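Local coordinates for uncharacterized protein, DUF633, LMOf2365_1472 (Listeria monocytogenes str. 4b F2365, PDB 3GNL) that is uncharacterized but is probably a tRNA methyltransferase that methylates N1 of adenine 22, at residues 21-26 with 91-96; 146-151 with 184-189. All blocks are in the same frame, centred on the assembly; numbering follows the deposited sequence.

Interaction 1: residues 21-26 with 91-96; sequences KNERIA and IDTIVI
E23 and T93 meet through their polar ends: CG of E23 lies beside its own backbone N (chi1 -28°), and OG1 of T93 is anti to its carbonyl carbon. T93 OG1 donates to E23 OE1 in a short bond of 2.5 Å. The hydroxyl approaches from above the carboxylate plane, 38° out of it. The other carboxylate oxygen, OE2, accepts from the backbone N of K21 and T20 and forms a salt bridge with K120. The buried carboxylate is thus held at both oxygens, and the nearby lysine would be expected to stabilise its negative charge.

D92 turns its carboxylate back onto the neighbouring strand. R24 N donates to D92 OD2 at 2.9 Å, nearly straight at 168°, and OD2 accepts with its anti lone pair, the one away from OD1. In return R24 O takes two N-H groups, D92 N at 2.7 Å and T93 N at 3.1 Å. The guanidinium of R24 is not part of this exchange; its NE bonds to D89 O.

From here the two strands, 23-28 and 93-99, run as parallel neighbours in the central sheet of a Rossmann-like fold, as expected for this methyltransferase family. The first strand of the chain lies next to the fourth, the usual arrangement at the middle of such a sheet. A26 N bonds to T93 O at 2.9 Å, and V95 N to A26 O at 2.8 Å. I25 pairs with T93 on one face, where CG2 of I25 rests 4.0 Å from CB of T93. A26 pairs with I94 on the other face. CG2 of I91 comes to 4.2 Å from CB of A26, and I85 also touches A26 and I94 there.

Interaction 2: residues 146-151 with 184-189; sequences EAILRE and EQSAIF
Strand residues I148 and L149 pass the first turn of helix 187-208 with CA atoms 6.7 Å from those of F189 and I188 respectively. I148 and I188 lie alongside each other, pointing opposite ways, with CG1 of I148 4.1 Å from CG2 of I188. The other branch of I148, CG2, sits between its backbone N and carbonyl carbon. It reaches S186 OG at 3.6 Å and also touches CB of F189. I188 extends CD1 toward the backbone of L149 and R150. R150 leaves the strand with CG anti to the backbone N (chi1 -176°) and then bends at chi3. Its guanidinium lies across I188, with NH1 3.6 Å from CG1 and CG2 over one face toward the rim.

S186 is the N-cap of the helix, and its OG accepts from F189 N at 3.1 Å. Q185 breaks from the preceding helix 179-184 with positive phi. The contact therefore joins edge strand 141-151 of the sheet to the junction between two helices.

Three waters fill in the polar side. E184 OE1 accepts from two of them: one also donates to E146 O, and the other accepts from I148 N. The third donates to I148 O at 2.7 Å and is hydrogen-bonded to S186 OG, tying the cap to the strand.

In the fold
Both contacts belong to the same seven-stranded sheet, but to different parts of it. Interaction 1 is buried and joins two central parallel strands, 23-28 and 93-99. Interaction 2 is a surface contact at the outermost strand, 141-151, where the sheet meets the start of helix 187-208. Their centres are about 24 Å apart, their nearest atoms about 12 Å, and they do not touch. They follow one another along the chain. Direct backbone hydrogen bonds and side-chain bonds to carboxylates hold the first. Apolar packing, an arginine lying over an isoleucine and bridging waters make up the second, in keeping with its place at the surface.

Interaction 1: residues 21-26 with 91-96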
loop_
_atom_site.group_PDB
_atom_site.type_symbol
_atom_site.label_atom_id
_atom_site.label_comp_id
_atom_site.label_asym_id
_atom_site.label_seq_id
_atom_site.Cartn_x
_atom_site.Cartn_y
_atom_site.Cartn_z
ATOM N N LYS A 21 -11.795 -9.928 11.260
ATOM C CA LYS A 21 -12.606 -9.844 12.487
ATOM C C LYS A 21 -14.066 -9.495 12.216
ATOM O O LYS A 21 -14.697 -8.760 13.003
ATOM C CB LYS A 21 -11.994 -8.821 13.427
ATOM C CG LYS A 21 -10.566 -9.157 13.879
ATOM C CD LYS A 21 -9.806 -7.878 14.228
ATOM C CE LYS A 21 -10.465 -7.133 15.380
ATOM N NZ LYS A 21 -10.007 -5.728 15.454
ATOM N N ASN A 22 -14.597 -9.987 11.097
ATOM C CA ASN A 22 -15.981 -9.643 10.713
ATOM C C ASN A 22 -16.180 -8.100 10.790
ATOM O O ASN A 22 -17.092 -7.587 11.429
ATOM C CB ASN A 22 -16.984 -10.412 11.606
ATOM C CG ASN A 22 -18.421 -10.352 11.085
ATOM O OD1 ASN A 22 -19.336 -10.007 11.834
ATOM N ND2 ASN A 22 -18.627 -10.707 9.810
ATOM N N GLU A 23 -15.296 -7.380 10.092
ATOM C CA GLU A 23 -15.148 -5.912 10.142
ATOM C C GLU A 23 -16.057 -5.136 9.172
ATOM O O GLU A 23 -16.515 -5.698 8.179
ATOM C CB GLU A 23 -13.651 -5.575 9.808
ATOM C CG GLU A 23 -12.710 -6.766 10.218
ATOM C CD GLU A 23 -11.230 -6.522 9.977
ATOM O OE1 GLU A 23 -10.901 -5.560 9.262
ATOM O OE2 GLU A 23 -10.422 -7.345 10.473
ATOM N N ARG A 24 -16.309 -3.864 9.467
ATOM C CA ARG A 24 -16.921 -2.932 8.516
ATOM C C ARG A 24 -15.777 -2.261 7.737
ATOM O O ARG A 24 -14.919 -1.558 8.326
ATOM C CB ARG A 24 -17.834 -1.897 9.192
ATOM C CG ARG A 24 -18.977 -2.583 9.942
ATOM C CD ARG A 24 -19.793 -1.568 10.740
ATOM N NE ARG A 24 -20.486 -0.594 9.904
ATOM C CZ ARG A 24 -21.602 -0.819 9.203
ATOM N NH1 ARG A 24 -22.191 -2.029 9.203
ATOM N NH2 ARG A 24 -22.100 0.168 8.476
ATOM N N ILE A 25 -15.725 -2.545 6.447
ATOM C CA ILE A 25 -14.555 -2.087 5.641
ATOM C C ILE A 25 -14.922 -1.058 4.588
ATOM O O ILE A 25 -16.066 -0.975 4.140
ATOM C CB ILE A 25 -13.839 -3.252 4.982
ATOM C CG1 ILE A 25 -14.656 -3.801 3.789
ATOM C CG2 ILE A 25 -13.488 -4.386 6.022
ATOM C CD1 ILE A 25 -13.948 -4.905 2.985
ATOM N N ALA A 26 -13.948 -0.258 4.177
ATOM C CA ALA A 26 -14.085 0.568 2.985
ATOM C C ALA A 26 -12.903 0.340 2.061
ATOM O O ALA A 26 -11.755 0.519 2.481
ATOM C CB ALA A 26 -14.233 2.045 3.318
ATOM N N ILE A 91 -16.842 2.695 10.016
ATOM C CA ILE A 91 -15.856 1.841 9.341
ATOM C C ILE A 91 -14.682 1.479 10.263
ATOM O O ILE A 91 -14.148 2.364 10.944
ATOM C CB ILE A 91 -15.348 2.589 8.112
ATOM C CG1 ILE A 91 -16.477 2.821 7.098
ATOM C CG2 ILE A 91 -14.109 1.880 7.497
ATOM C CD1 ILE A 91 -17.225 1.594 6.621
ATOM N N ASP A 92 -14.324 0.198 10.309
ATOM C CA ASP A 92 -13.249 -0.321 11.154
ATOM C C ASP A 92 -11.915 -0.363 10.395
ATOM O O ASP A 92 -10.847 -0.066 10.976
ATOM C CB ASP A 92 -13.550 -1.735 11.657
ATOM C CG ASP A 92 -14.846 -1.798 12.455
ATOM O OD1 ASP A 92 -14.886 -1.088 13.478
ATOM O OD2 ASP A 92 -15.781 -2.519 12.035
ATOM N N THR A 93 -12.003 -0.718 9.116
ATOM C CA THR A 93 -10.825 -0.992 8.288
ATOM C C THR A 93 -10.938 -0.267 6.953
ATOM O O THR A 93 -11.966 -0.360 6.300
ATOM C CB THR A 93 -10.698 -2.473 8.092
ATOM O OG1 THR A 93 -10.540 -3.072 9.376
ATOM C CG2 THR A 93 -9.445 -2.794 7.259
ATOM N N ILE A 94 -9.868 0.400 6.495
ATOM C CA ILE A 94 -9.860 0.975 5.154
ATOM C C ILE A 94 -8.760 0.307 4.341
ATOM O O ILE A 94 -7.632 0.143 4.867
ATOM C CB ILE A 94 -9.596 2.491 5.151
ATOM C CG1 ILE A 94 -10.643 3.269 5.984
ATOM C CG2 ILE A 94 -9.536 3.035 3.704
ATOM C CD1 ILE A 94 -10.348 4.741 6.073
ATOM N N VAL A 95 -9.135 -0.141 3.127
ATOM C CA VAL A 95 -8.199 -0.732 2.153
ATOM C C VAL A 95 -7.958 0.269 1.059
ATOM O O VAL A 95 -8.899 0.825 0.532
ATOM C CB VAL A 95 -8.787 -2.008 1.519
ATOM C CG1 VAL A 95 -7.877 -2.638 0.477
ATOM C CG2 VAL A 95 -9.152 -3.040 2.588
ATOM N N ILE A 96 -6.684 0.548 0.743
ATOM C CA ILE A 96 -6.358 1.393 -0.438
ATOM C C ILE A 96 -5.236 0.646 -1.167
ATOM O O ILE A 96 -4.095 0.586 -0.654
ATOM C CB ILE A 96 -5.905 2.847 -0.061
ATOM C CG1 ILE A 96 -6.818 3.429 1.035
ATOM C CG2 ILE A 96 -5.902 3.746 -1.326
ATOM C CD1 ILE A 96 -6.387 4.789 1.536
#

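Interaction 2: residues 146-151 with 184-189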
loop_
_atom_site.group_PDB
_atom_site.type_symbol
_atom_site.label_atom_id
_atom_site.label_comp_id
_atom_site.label_asym_id
_atom_site.label_seq_id
_atom_site.Cartn_x
_atom_site.Cartn_y
_atom_site.Cartn_z
ATOM N N GLU A 146 3.493 -6.564 7.392
ATOM C CA GLU A 146 3.784 -6.274 5.963
ATOM C C GLU A 146 4.014 -7.552 5.226
ATOM O O GLU A 146 4.369 -8.604 5.796
ATOM C CB GLU A 146 5.057 -5.404 5.825
ATOM C CG GLU A 146 5.012 -4.076 6.583
ATOM C CD GLU A 146 6.308 -3.244 6.412
ATOM O OE1 GLU A 146 7.364 -3.737 6.912
ATOM O OE2 GLU A 146 6.213 -2.171 5.794
ATOM N N ALA A 147 3.825 -7.450 3.916
ATOM C CA ALA A 147 4.095 -8.556 3.029
ATOM C C ALA A 147 4.722 -8.021 1.757
ATOM O O ALA A 147 4.482 -6.881 1.367
ATOM C CB ALA A 147 2.839 -9.352 2.701
ATOM N N ILE A 148 5.478 -8.890 1.114
ATOM C CA ILE A 148 6.058 -8.595 -0.207
ATOM C C ILE A 148 5.825 -9.820 -1.047
ATOM O O ILE A 148 6.037 -10.945 -0.579
ATOM C CB ILE A 148 7.565 -8.101 -0.141
ATOM C CG1 ILE A 148 7.998 -7.488 -1.466
ATOM C CG2 ILE A 148 8.505 -9.135 0.438
ATOM C CD1 ILE A 148 9.320 -6.714 -1.406
ATOM N N LEU A 149 5.333 -9.617 -2.271
ATOM C CA LEU A 149 5.062 -10.765 -3.120
ATOM C C LEU A 149 5.380 -10.409 -4.555
ATOM O O LEU A 149 5.536 -9.219 -4.907
ATOM C CB LEU A 149 3.614 -11.242 -2.949
ATOM C CG LEU A 149 2.477 -10.267 -3.263
ATOM C CD1 LEU A 149 1.912 -10.372 -4.696
ATOM C CD2 LEU A 149 1.349 -10.484 -2.260
ATOM N N ARG A 150 5.497 -11.432 -5.388
ATOM C CA ARG A 150 5.704 -11.205 -6.817
ATOM C C ARG A 150 4.531 -11.853 -7.564
ATOM O O ARG A 150 4.180 -12.997 -7.308
ATOM C CB ARG A 150 7.074 -11.764 -7.245
ATOM C CG ARG A 150 7.443 -11.479 -8.724
ATOM C CD ARG A 150 8.911 -11.683 -9.122
ATOM N NE ARG A 150 9.697 -12.509 -8.204
ATOM C CZ ARG A 150 10.751 -12.059 -7.517
ATOM N NH1 ARG A 150 11.411 -12.859 -6.706
ATOM N NH2 ARG A 150 11.152 -10.804 -7.656
ATOM N N GLU A 151 3.886 -11.102 -8.438
ATOM C CA GLU A 151 2.825 -11.651 -9.279
ATOM C C GLU A 151 2.974 -11.043 -10.674
ATOM O O GLU A 151 3.143 -9.829 -10.814
ATOM C CB GLU A 151 1.431 -11.334 -8.690
ATOM C CG GLU A 151 0.263 -11.914 -9.496
ATOM C CD GLU A 151 -1.065 -11.878 -8.764
ATOM O OE1 GLU A 151 -1.382 -10.878 -8.051
ATOM O OE2 GLU A 151 -1.835 -12.848 -8.950
ATOM N N GLU A 184 11.970 -9.985 8.325
ATOM C CA GLU A 184 11.657 -11.212 7.627
ATOM C C GLU A 184 12.751 -11.607 6.624
ATOM O O GLU A 184 13.097 -12.785 6.521
ATOM C CB GLU A 184 10.332 -11.034 6.913
ATOM C CG GLU A 184 9.888 -12.273 6.173
ATOM C CD GLU A 184 8.696 -12.058 5.208
ATOM O OE1 GLU A 184 8.431 -10.913 4.705
ATOM O OE2 GLU A 184 8.021 -13.088 4.931
ATOM N N GLN A 185 13.271 -10.614 5.879
ATOM C CA GLN A 185 14.279 -10.872 4.849
ATOM C C GLN A 185 13.882 -12.052 3.934
ATOM O O GLN A 185 14.679 -12.985 3.727
ATOM C CB GLN A 185 15.666 -11.147 5.489
ATOM C CG GLN A 185 16.279 -10.025 6.311
ATOM C CD GLN A 185 16.963 -8.974 5.444
ATOM O OE1 GLN A 185 17.355 -9.251 4.305
ATOM N NE2 GLN A 185 17.135 -7.781 5.986
ATOM N N SER A 186 12.681 -12.037 3.352
ATOM C CA SER A 186 12.294 -13.113 2.448
ATOM C C SER A 186 13.132 -13.138 1.165
ATOM O O SER A 186 13.850 -12.170 0.870
ATOM C CB SER A 186 10.836 -12.969 2.091
ATOM O OG SER A 186 10.692 -11.942 1.125
ATOM N N ALA A 187 13.062 -14.223 0.405
ATOM C CA ALA A 187 13.858 -14.334 -0.804
ATOM C C ALA A 187 13.429 -13.256 -1.803
ATOM O O ALA A 187 14.274 -12.761 -2.537
ATOM C CB ALA A 187 13.657 -15.723 -1.415
ATOM N N ILE A 188 12.133 -12.919 -1.840
ATOM C CA ILE A 188 11.661 -11.867 -2.745
ATOM C C ILE A 188 12.197 -10.496 -2.312
ATOM O O ILE A 188 12.633 -9.693 -3.143
ATOM C CB ILE A 188 10.120 -11.888 -2.850
ATOM C CG1 ILE A 188 9.649 -13.173 -3.612
ATOM C CG2 ILE A 188 9.574 -10.624 -3.523
ATOM C CD1 ILE A 188 8.169 -13.514 -3.381
ATOM N N PHE A 189 12.163 -10.232 -1.021
ATOM C CA PHE A 189 12.748 -9.012 -0.490
ATOM C C PHE A 189 14.216 -8.882 -0.897
ATOM O O PHE A 189 14.623 -7.826 -1.410
ATOM C CB PHE A 189 12.611 -8.995 1.031
ATOM C CG PHE A 189 13.257 -7.793 1.693
ATOM C CD1 PHE A 189 12.528 -6.644 1.922
ATOM C CD2 PHE A 189 14.595 -7.855 2.127
ATOM C CE1 PHE A 189 13.113 -5.532 2.559
ATOM C CE2 PHE A 189 15.184 -6.751 2.741
ATOM C CZ PHE A 189 14.456 -5.587 2.962
HETATM O O HOH W 1 7.069 -9.349 6.569
HETATM O O HOH W 2 6.372 -11.101 2.812
HETATM O O HOH W 3 7.883 -12.471 0.569
#